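Mannosephosphate isomerase, putative (Archaeoglobus fulgidus, PDB 1ZX5) probably interconverts D-mannose 6-phosphate and D-fructose 6-phosphate as a zinc-dependent type 1 mannose-6-phosphate isomerase. Local coordinates at residues L73-V87 / R290-V300. Numbering follows the deposited sequence.
With ACY (acetic acid), chain E.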
ATOM      1  N   LEU A  73      -0.117 -17.896  -4.974  1.00 31.37           N
ATOM      2  CA  LEU A  73      -1.446 -17.306  -5.085  1.00 31.36           C
ATOM      3  C   LEU A  73      -2.552 -18.199  -4.558  1.00 31.37           C
ATOM      4  O   LEU A  73      -3.573 -17.695  -4.080  1.00 31.07           O
ATOM      5  CB  LEU A  73      -1.745 -16.894  -6.525  1.00 31.25           C
ATOM      6  CG  LEU A  73      -0.919 -15.758  -7.139  1.00 32.24           C
ATOM      7  CD1 LEU A  73      -1.263 -15.627  -8.625  1.00 32.42           C
ATOM      8  CD2 LEU A  73      -1.114 -14.418  -6.416  1.00 32.05           C
ATOM      9  N   GLY A  74      -2.353 -19.515  -4.650  1.00 31.44           N
ATOM     10  CA  GLY A  74      -3.335 -20.478  -4.170  1.00 31.90           C
ATOM     11  C   GLY A  74      -4.646 -20.352  -4.910  1.00 32.58           C
ATOM     12  O   GLY A  74      -4.676 -20.446  -6.141  1.00 32.52           O
ATOM     13  N   ARG A  75      -5.722 -20.110  -4.164  1.00 33.14           N
ATOM     14  CA  ARG A  75      -7.065 -19.991  -4.743  1.00 34.26           C
ATOM     15  C   ARG A  75      -7.227 -18.747  -5.627  1.00 34.49           C
ATOM     16  O   ARG A  75      -8.178 -18.660  -6.411  1.00 34.97           O
ATOM     17  CB  ARG A  75      -8.140 -20.025  -3.653  1.00 33.81           C
ATOM     18  CG  ARG A  75      -8.194 -21.339  -2.877  1.00 35.38           C
ATOM     19  CD  ARG A  75      -9.395 -21.426  -1.925  1.00 35.90           C
ATOM     20  NE  ARG A  75      -9.421 -20.323  -0.967  1.00 40.49           N
ATOM     21  CZ  ARG A  75     -10.292 -19.313  -0.986  1.00 42.86           C
ATOM     22  NH1 ARG A  75     -11.244 -19.255  -1.916  1.00 43.59           N
ATOM     23  NH2 ARG A  75     -10.211 -18.354  -0.064  1.00 43.23           N
ATOM     24  N   ALA A  76      -6.285 -17.806  -5.515  1.00 34.69           N
ATOM     25  CA  ALA A  76      -6.279 -16.578  -6.316  1.00 34.96           C
ATOM     26  C   ALA A  76      -5.490 -16.724  -7.624  1.00 35.39           C
ATOM     27  O   ALA A  76      -5.378 -15.765  -8.384  1.00 35.12           O
ATOM     28  CB  ALA A  76      -5.723 -15.414  -5.490  1.00 34.86           C
ATOM     29  N   ALA A  77      -4.954 -17.920  -7.882  1.00 36.30           N
ATOM     30  CA  ALA A  77      -4.123 -18.168  -9.063  1.00 37.42           C
ATOM     31  C   ALA A  77      -4.869 -17.972 -10.381  1.00 38.64           C
ATOM     32  O   ALA A  77      -4.303 -17.422 -11.325  1.00 38.62           O
ATOM     33  CB  ALA A  77      -3.484 -19.543  -9.010  1.00 37.04           C
ATOM     34  N   GLU A  78      -6.129 -18.406 -10.449  1.00 39.90           N
ATOM     35  CA  GLU A  78      -6.917 -18.209 -11.669  1.00 41.77           C
ATOM     36  C   GLU A  78      -7.288 -16.739 -11.887  1.00 41.55           C
ATOM     37  O   GLU A  78      -7.257 -16.248 -13.023  1.00 41.99           O
ATOM     38  CB  GLU A  78      -8.148 -19.133 -11.743  1.00 41.79           C
ATOM     39  CG  GLU A  78      -9.031 -19.198 -10.483  1.00 43.64           C
ATOM     40  CD  GLU A  78      -9.800 -20.527 -10.367  1.00 44.53           C
ATOM     41  OE1 GLU A  78     -10.388 -20.983 -11.389  1.00 48.07           O
ATOM     42  OE2 GLU A  78      -9.811 -21.120  -9.251  1.00 47.50           O
ATOM     43  N   LYS A  79      -7.590 -16.035 -10.797  1.00 41.21           N
ATOM     44  CA  LYS A  79      -7.984 -14.626 -10.870  1.00 40.54           C
ATOM     45  C   LYS A  79      -6.865 -13.687 -11.326  1.00 40.11           C
ATOM     46  O   LYS A  79      -7.113 -12.749 -12.078  1.00 40.18           O
ATOM     47  CB  LYS A  79      -8.553 -14.161  -9.525  1.00 40.69           C
ATOM     48  CG  LYS A  79      -9.012 -12.704  -9.501  1.00 40.67           C
ATOM     49  CD  LYS A  79      -9.808 -12.419  -8.249  1.00 40.01           C
ATOM     50  CE  LYS A  79     -10.215 -10.965  -8.201  1.00 39.92           C
ATOM     51  NZ  LYS A  79     -10.938 -10.655  -6.939  1.00 39.53           N
ATOM     52  N   PHE A  80      -5.640 -13.927 -10.872  1.00 39.53           N
ATOM     53  CA  PHE A  80      -4.534 -13.021 -11.178  1.00 38.91           C
ATOM     54  C   PHE A  80      -3.457 -13.711 -11.993  1.00 39.08           C
ATOM     55  O   PHE A  80      -2.918 -14.724 -11.562  1.00 39.11           O
ATOM     56  CB  PHE A  80      -3.904 -12.487  -9.887  1.00 38.35           C
ATOM     57  CG  PHE A  80      -4.861 -11.742  -8.996  1.00 37.56           C
ATOM     58  CD1 PHE A  80      -5.366 -10.496  -9.370  1.00 35.97           C
ATOM     59  CD2 PHE A  80      -5.239 -12.276  -7.766  1.00 35.82           C
ATOM     60  CE1 PHE A  80      -6.236  -9.804  -8.533  1.00 36.20           C
ATOM     61  CE2 PHE A  80      -6.107 -11.591  -6.923  1.00 35.10           C
ATOM     62  CZ  PHE A  80      -6.606 -10.355  -7.300  1.00 35.95           C
ATOM     63  N   SER A  81      -3.129 -13.158 -13.157  1.00 39.21           N
ATOM     64  CA  SER A  81      -2.036 -13.696 -13.967  1.00 39.61           C
ATOM     65  C   SER A  81      -0.733 -12.910 -13.788  1.00 39.57           C
ATOM     66  O   SER A  81       0.357 -13.456 -14.014  1.00 40.64           O
ATOM     67  CB  SER A  81      -2.426 -13.791 -15.448  1.00 39.71           C
ATOM     68  OG  SER A  81      -2.824 -12.529 -15.947  1.00 40.94           O
ATOM     69  N   LYS A  82      -0.839 -11.634 -13.414  1.00 38.39           N
ATOM     70  CA  LYS A  82       0.332 -10.849 -13.020  1.00 37.61           C
ATOM     71  C   LYS A  82       0.293 -10.650 -11.514  1.00 35.67           C
ATOM     72  O   LYS A  82      -0.770 -10.770 -10.899  1.00 35.05           O
ATOM     73  CB  LYS A  82       0.354  -9.476 -13.703  1.00 37.77           C
ATOM     74  CG  LYS A  82       0.167  -9.501 -15.218  1.00 39.82           C
ATOM     75  CD  LYS A  82       0.314  -8.089 -15.810  1.00 40.37           C
ATOM     76  CE  LYS A  82      -0.185  -8.033 -17.267  1.00 44.85           C
ATOM     77  NZ  LYS A  82       0.054  -9.336 -17.971  1.00 45.46           N
ATOM     78  N   PHE A  83       1.441 -10.322 -10.928  1.00 33.79           N
ATOM     79  CA  PHE A  83       1.502 -10.075  -9.501  1.00 32.61           C
ATOM     80  C   PHE A  83       0.506  -8.959  -9.150  1.00 31.68           C
ATOM     81  O   PHE A  83       0.567  -7.877  -9.721  1.00 32.04           O
ATOM     82  CB  PHE A  83       2.924  -9.751  -9.041  1.00 32.16           C
ATOM     83  CG  PHE A  83       3.100  -9.831  -7.554  1.00 31.37           C
ATOM     84  CD1 PHE A  83       3.397 -11.047  -6.941  1.00 30.11           C
ATOM     85  CD2 PHE A  83       2.957  -8.692  -6.760  1.00 30.48           C
ATOM     86  CE1 PHE A  83       3.551 -11.132  -5.564  1.00 30.17           C
ATOM     87  CE2 PHE A  83       3.109  -8.762  -5.380  1.00 31.20           C
ATOM     88  CZ  PHE A  83       3.411  -9.988  -4.774  1.00 31.34           C
ATOM     89  N   PRO A  84      -0.448  -9.258  -8.250  1.00 30.50           N
ATOM     90  CA  PRO A  84      -1.658  -8.456  -8.067  1.00 29.44           C
ATOM     91  C   PRO A  84      -1.556  -7.137  -7.286  1.00 28.53           C
ATOM     92  O   PRO A  84      -2.422  -6.273  -7.449  1.00 28.46           O
ATOM     93  CB  PRO A  84      -2.602  -9.427  -7.360  1.00 29.76           C
ATOM     94  CG  PRO A  84      -1.703 -10.355  -6.613  1.00 29.61           C
ATOM     95  CD  PRO A  84      -0.438 -10.463  -7.394  1.00 30.30           C
ATOM     96  N   ILE A  85      -0.525  -6.969  -6.462  1.00 27.17           N
ATOM     97  CA  ILE A  85      -0.472  -5.835  -5.541  1.00 25.83           C
ATOM     98  C   ILE A  85       0.915  -5.213  -5.396  1.00 25.78           C
ATOM     99  O   ILE A  85       1.939  -5.832  -5.721  1.00 25.19           O
ATOM    100  CB  ILE A  85      -1.017  -6.199  -4.091  1.00 25.77           C
ATOM    101  CG1 ILE A  85      -0.205  -7.340  -3.452  1.00 26.27           C
ATOM    102  CG2 ILE A  85      -2.527  -6.533  -4.114  1.00 24.09           C
ATOM    103  CD1 ILE A  85      -0.559  -7.621  -1.951  1.00 25.33           C
ATOM    104  N   LEU A  86       0.930  -3.990  -4.870  1.00 25.04           N
ATOM    105  CA  LEU A  86       2.154  -3.347  -4.437  1.00 25.12           C
ATOM    106  C   LEU A  86       1.922  -2.817  -3.023  1.00 25.21           C
ATOM    107  O   LEU A  86       0.932  -2.121  -2.761  1.00 25.61           O
ATOM    108  CB  LEU A  86       2.548  -2.204  -5.396  1.00 24.74           C
ATOM    109  CG  LEU A  86       3.723  -1.290  -4.999  1.00 24.60           C
ATOM    110  CD1 LEU A  86       5.029  -2.063  -4.771  1.00 23.44           C
ATOM    111  CD2 LEU A  86       3.942  -0.228  -6.054  1.00 25.11           C
ATOM    112  N   VAL A  87       2.834  -3.156  -2.114  1.00 25.18           N
ATOM    113  CA  VAL A  87       2.720  -2.756  -0.724  1.00 24.44           C
ATOM    114  C   VAL A  87       3.833  -1.775  -0.418  1.00 24.88           C
ATOM    115  O   VAL A  87       5.005  -2.070  -0.652  1.00 24.47           O
ATOM    116  CB  VAL A  87       2.794  -3.985   0.248  1.00 24.64           C
ATOM    117  CG1 VAL A  87       2.660  -3.538   1.681  1.00 22.68           C
ATOM    118  CG2 VAL A  87       1.708  -5.009  -0.088  1.00 23.38           C
ATOM    119  N   ARG A 290       2.222  -7.964  23.564  1.00 26.81           N
ATOM    120  CA  ARG A 290       1.085  -7.160  23.127  1.00 27.41           C
ATOM    121  C   ARG A 290       1.558  -6.475  21.866  1.00 26.75           C
ATOM    122  O   ARG A 290       2.448  -5.626  21.910  1.00 27.32           O
ATOM    123  CB  ARG A 290       0.633  -6.115  24.171  1.00 26.87           C
ATOM    124  CG  ARG A 290      -0.668  -5.391  23.779  1.00 28.29           C
ATOM    125  CD  ARG A 290      -0.928  -4.091  24.580  1.00 29.19           C
ATOM    126  NE  ARG A 290       0.229  -3.181  24.534  1.00 34.80           N
ATOM    127  CZ  ARG A 290       0.577  -2.412  23.500  1.00 36.22           C
ATOM    128  NH1 ARG A 290      -0.152  -2.393  22.383  1.00 39.00           N
ATOM    129  NH2 ARG A 290       1.666  -1.650  23.582  1.00 35.85           N
ATOM    130  N   GLY A 291       0.986  -6.861  20.737  1.00 25.93           N
ATOM    131  CA  GLY A 291       1.406  -6.303  19.470  1.00 25.26           C
ATOM    132  C   GLY A 291       0.260  -6.145  18.496  1.00 25.04           C
ATOM    133  O   GLY A 291      -0.868  -6.597  18.753  1.00 25.02           O
ATOM    134  N   LYS A 292       0.554  -5.487  17.384  1.00 24.27           N
ATOM    135  CA  LYS A 292      -0.401  -5.306  16.296  1.00 24.34           C
ATOM    136  C   LYS A 292       0.270  -5.702  15.014  1.00 24.00           C
ATOM    137  O   LYS A 292       1.331  -5.173  14.668  1.00 24.05           O
ATOM    138  CB  LYS A 292      -0.908  -3.858  16.218  1.00 24.21           C
ATOM    139  CG  LYS A 292      -1.637  -3.439  17.487  1.00 24.55           C
ATOM    140  CD  LYS A 292      -2.288  -2.098  17.342  1.00 28.42           C
ATOM    141  CE  LYS A 292      -2.647  -1.534  18.709  1.00 28.90           C
ATOM    142  NZ  LYS A 292      -3.824  -2.230  19.271  1.00 31.19           N
ATOM    143  N   ILE A 293      -0.327  -6.667  14.330  1.00 23.89           N
ATOM    144  CA  ILE A 293       0.235  -7.166  13.089  1.00 23.71           C
ATOM    145  C   ILE A 293      -0.831  -6.955  12.008  1.00 23.77           C
ATOM    146  O   ILE A 293      -2.010  -7.205  12.235  1.00 23.27           O
ATOM    147  CB  ILE A 293       0.721  -8.658  13.248  1.00 24.23           C
ATOM    148  CG1 ILE A 293       1.582  -9.108  12.050  1.00 23.79           C
ATOM    149  CG2 ILE A 293      -0.458  -9.628  13.541  1.00 23.08           C
ATOM    150  CD1 ILE A 293       2.401 -10.378  12.331  1.00 23.42           C
ATOM    151  N   VAL A 294      -0.412  -6.454  10.852  1.00 23.27           N
ATOM    152  CA  VAL A 294      -1.324  -6.208   9.758  1.00 23.16           C
ATOM    153  C   VAL A 294      -1.288  -7.405   8.824  1.00 23.72           C
ATOM    154  O   VAL A 294      -0.211  -7.812   8.368  1.00 24.12           O
ATOM    155  CB  VAL A 294      -0.940  -4.914   8.972  1.00 23.34           C
ATOM    156  CG1 VAL A 294      -1.989  -4.613   7.878  1.00 22.11           C
ATOM    157  CG2 VAL A 294      -0.772  -3.718   9.938  1.00 21.77           C
ATOM    158  N   ARG A 295      -2.456  -7.972   8.538  1.00 23.54           N
ATOM    159  CA  ARG A 295      -2.555  -9.038   7.553  1.00 23.50           C
ATOM    160  C   ARG A 295      -3.106  -8.471   6.240  1.00 23.60           C
ATOM    161  O   ARG A 295      -4.203  -7.926   6.207  1.00 23.31           O
ATOM    162  CB  ARG A 295      -3.453 -10.163   8.063  1.00 23.23           C
ATOM    163  CG  ARG A 295      -3.403 -11.403   7.202  1.00 24.58           C
ATOM    164  CD  ARG A 295      -4.326 -12.509   7.710  1.00 25.88           C
ATOM    165  NE  ARG A 295      -5.739 -12.188   7.548  1.00 25.66           N
ATOM    166  CZ  ARG A 295      -6.518 -12.617   6.559  1.00 26.55           C
ATOM    167  NH1 ARG A 295      -7.800 -12.256   6.536  1.00 25.52           N
ATOM    168  NH2 ARG A 295      -6.043 -13.417   5.605  1.00 25.64           N
ATOM    169  N   ILE A 296      -2.332  -8.613   5.171  1.00 23.40           N
ATOM    170  CA  ILE A 296      -2.721  -8.167   3.846  1.00 23.85           C
ATOM    171  C   ILE A 296      -3.053  -9.426   3.050  1.00 24.63           C
ATOM    172  O   ILE A 296      -2.300 -10.386   3.059  1.00 24.96           O
ATOM    173  CB  ILE A 296      -1.576  -7.322   3.176  1.00 23.87           C
ATOM    174  CG1 ILE A 296      -1.189  -6.146   4.082  1.00 23.00           C
ATOM    175  CG2 ILE A 296      -1.972  -6.854   1.759  1.00 22.72           C
ATOM    176  CD1 ILE A 296       0.197  -5.521   3.784  1.00 24.09           C
ATOM    177  N   TYR A 297      -4.195  -9.442   2.387  1.00 25.32           N
ATOM    178  CA  TYR A 297      -4.652 -10.663   1.738  1.00 26.37           C
ATOM    179  C   TYR A 297      -5.286 -10.352   0.390  1.00 26.83           C
ATOM    180  O   TYR A 297      -5.782  -9.247   0.158  1.00 26.54           O
ATOM    181  CB  TYR A 297      -5.652 -11.424   2.640  1.00 26.48           C
ATOM    182  CG  TYR A 297      -6.795 -10.562   3.108  1.00 27.45           C
ATOM    183  CD1 TYR A 297      -7.969 -10.460   2.350  1.00 27.23           C
ATOM    184  CD2 TYR A 297      -6.700  -9.821   4.292  1.00 27.88           C
ATOM    185  CE1 TYR A 297      -9.018  -9.661   2.752  1.00 28.04           C
ATOM    186  CE2 TYR A 297      -7.755  -9.016   4.715  1.00 28.23           C
ATOM    187  CZ  TYR A 297      -8.909  -8.936   3.935  1.00 29.72           C
ATOM    188  OH  TYR A 297      -9.971  -8.142   4.333  1.00 29.48           O
ATOM    189  N   LEU A 298      -5.262 -11.345  -0.492  1.00 28.00           N
ATOM    190  CA  LEU A 298      -5.940 -11.257  -1.778  1.00 28.61           C
ATOM    191  C   LEU A 298      -7.386 -11.700  -1.598  1.00 29.90           C
ATOM    192  O   LEU A 298      -7.701 -12.484  -0.701  1.00 29.91           O
ATOM    193  CB  LEU A 298      -5.222 -12.117  -2.815  1.00 27.83           C
ATOM    194  CG  LEU A 298      -3.725 -11.852  -3.004  1.00 26.72           C
ATOM    195  CD1 LEU A 298      -3.173 -12.766  -4.097  1.00 24.63           C
ATOM    196  CD2 LEU A 298      -3.428 -10.363  -3.309  1.00 24.13           C
ATOM    197  N   LYS A 299      -8.267 -11.162  -2.427  1.00 31.40           N
ATOM    198  CA  LYS A 299      -9.663 -11.542  -2.406  1.00 33.33           C
ATOM    199  C   LYS A 299     -10.020 -12.233  -3.716  1.00 34.78           C
ATOM    200  O   LYS A 299      -9.655 -11.775  -4.805  1.00 34.76           O
ATOM    201  CB  LYS A 299     -10.552 -10.322  -2.182  1.00 33.09           C
ATOM    202  CG  LYS A 299     -10.554  -9.826  -0.755  1.00 33.84           C
ATOM    203  CD  LYS A 299     -11.297  -8.515  -0.645  1.00 36.32           C
ATOM    204  CE  LYS A 299     -12.805  -8.715  -0.772  1.00 37.76           C
ATOM    205  NZ  LYS A 299     -13.504  -7.411  -0.920  1.00 38.90           N
ATOM    206  N   VAL A 300     -10.730 -13.343  -3.585  1.00 36.88           N
ATOM    207  CA  VAL A 300     -11.117 -14.178  -4.711  1.00 38.84           C
ATOM    208  C   VAL A 300     -12.612 -14.488  -4.613  1.00 39.49           C
ATOM    209  O   VAL A 300     -13.410 -13.961  -5.394  1.00 41.10           O
ATOM    210  CB  VAL A 300     -10.312 -15.501  -4.723  1.00 38.85           C
ATOM    211  CG1 VAL A 300     -10.671 -16.342  -3.508  1.00 39.71           C
ATOM    212  CG2 VAL A 300     -10.593 -16.286  -6.001  1.00 40.31           C
TER
HETATM  213  C   ACY E 502      -6.416  -1.548  16.305  1.00 39.78           C
HETATM  214  O   ACY E 502      -5.753  -0.929  17.164  1.00 40.05           O
HETATM  215  OXT ACY E 502      -6.490  -2.796  16.239  1.00 39.97           O
HETATM  216  CH3 ACY E 502      -7.180  -0.742  15.310  1.00 39.24           C
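Leu73, at the end of helix 61-73, sets CD2 3.5 Å from CD1 of Leu298, the leucine that fills the middle of this contact and whose forked end serves several partners: CD1 meets Leu73 and Ala76, CD2 meets Ile85, and Pro84 touches both. A bend about CG-CD (chi3 -57°) brings the Arg75 guanidinium across Val300 at about a right angle, NH1 lying 3.4 Å from CG1, while NH2 hydrogen-bonds to Gly246 O. The mere methyl of Ala76 lets its backbone lie near the C-terminal Val300, with CB 3.9 Å from Leu298 CD1. Lys79, fully extended with CG anti to the backbone N (-179°), carries NZ to 2.7 Å from Lys299 O, above the carbonyl plane; Glu228 O is a weak second acceptor. A methionine in its place would probably leave the Lys299 carbonyl without this donor and the last residues less firmly held. Compact Pro84 presses CG to 3.7 Å from Leu298 CD2. Ile85, branched, packs CG2 on Leu298 CD2 and CD1 on Ile296 CG2 (4.0 Å each). Short Val87 reaches tip to tip toward Ile296, CG1 to CD1 3.8 Å. Apolar side chains from the loop after helix 61-73 and from strand 85-92 thus pack on strand 291-298 of the C-terminal sheet, an apolar interface with one polar fastening at the Lys299 carbonyl.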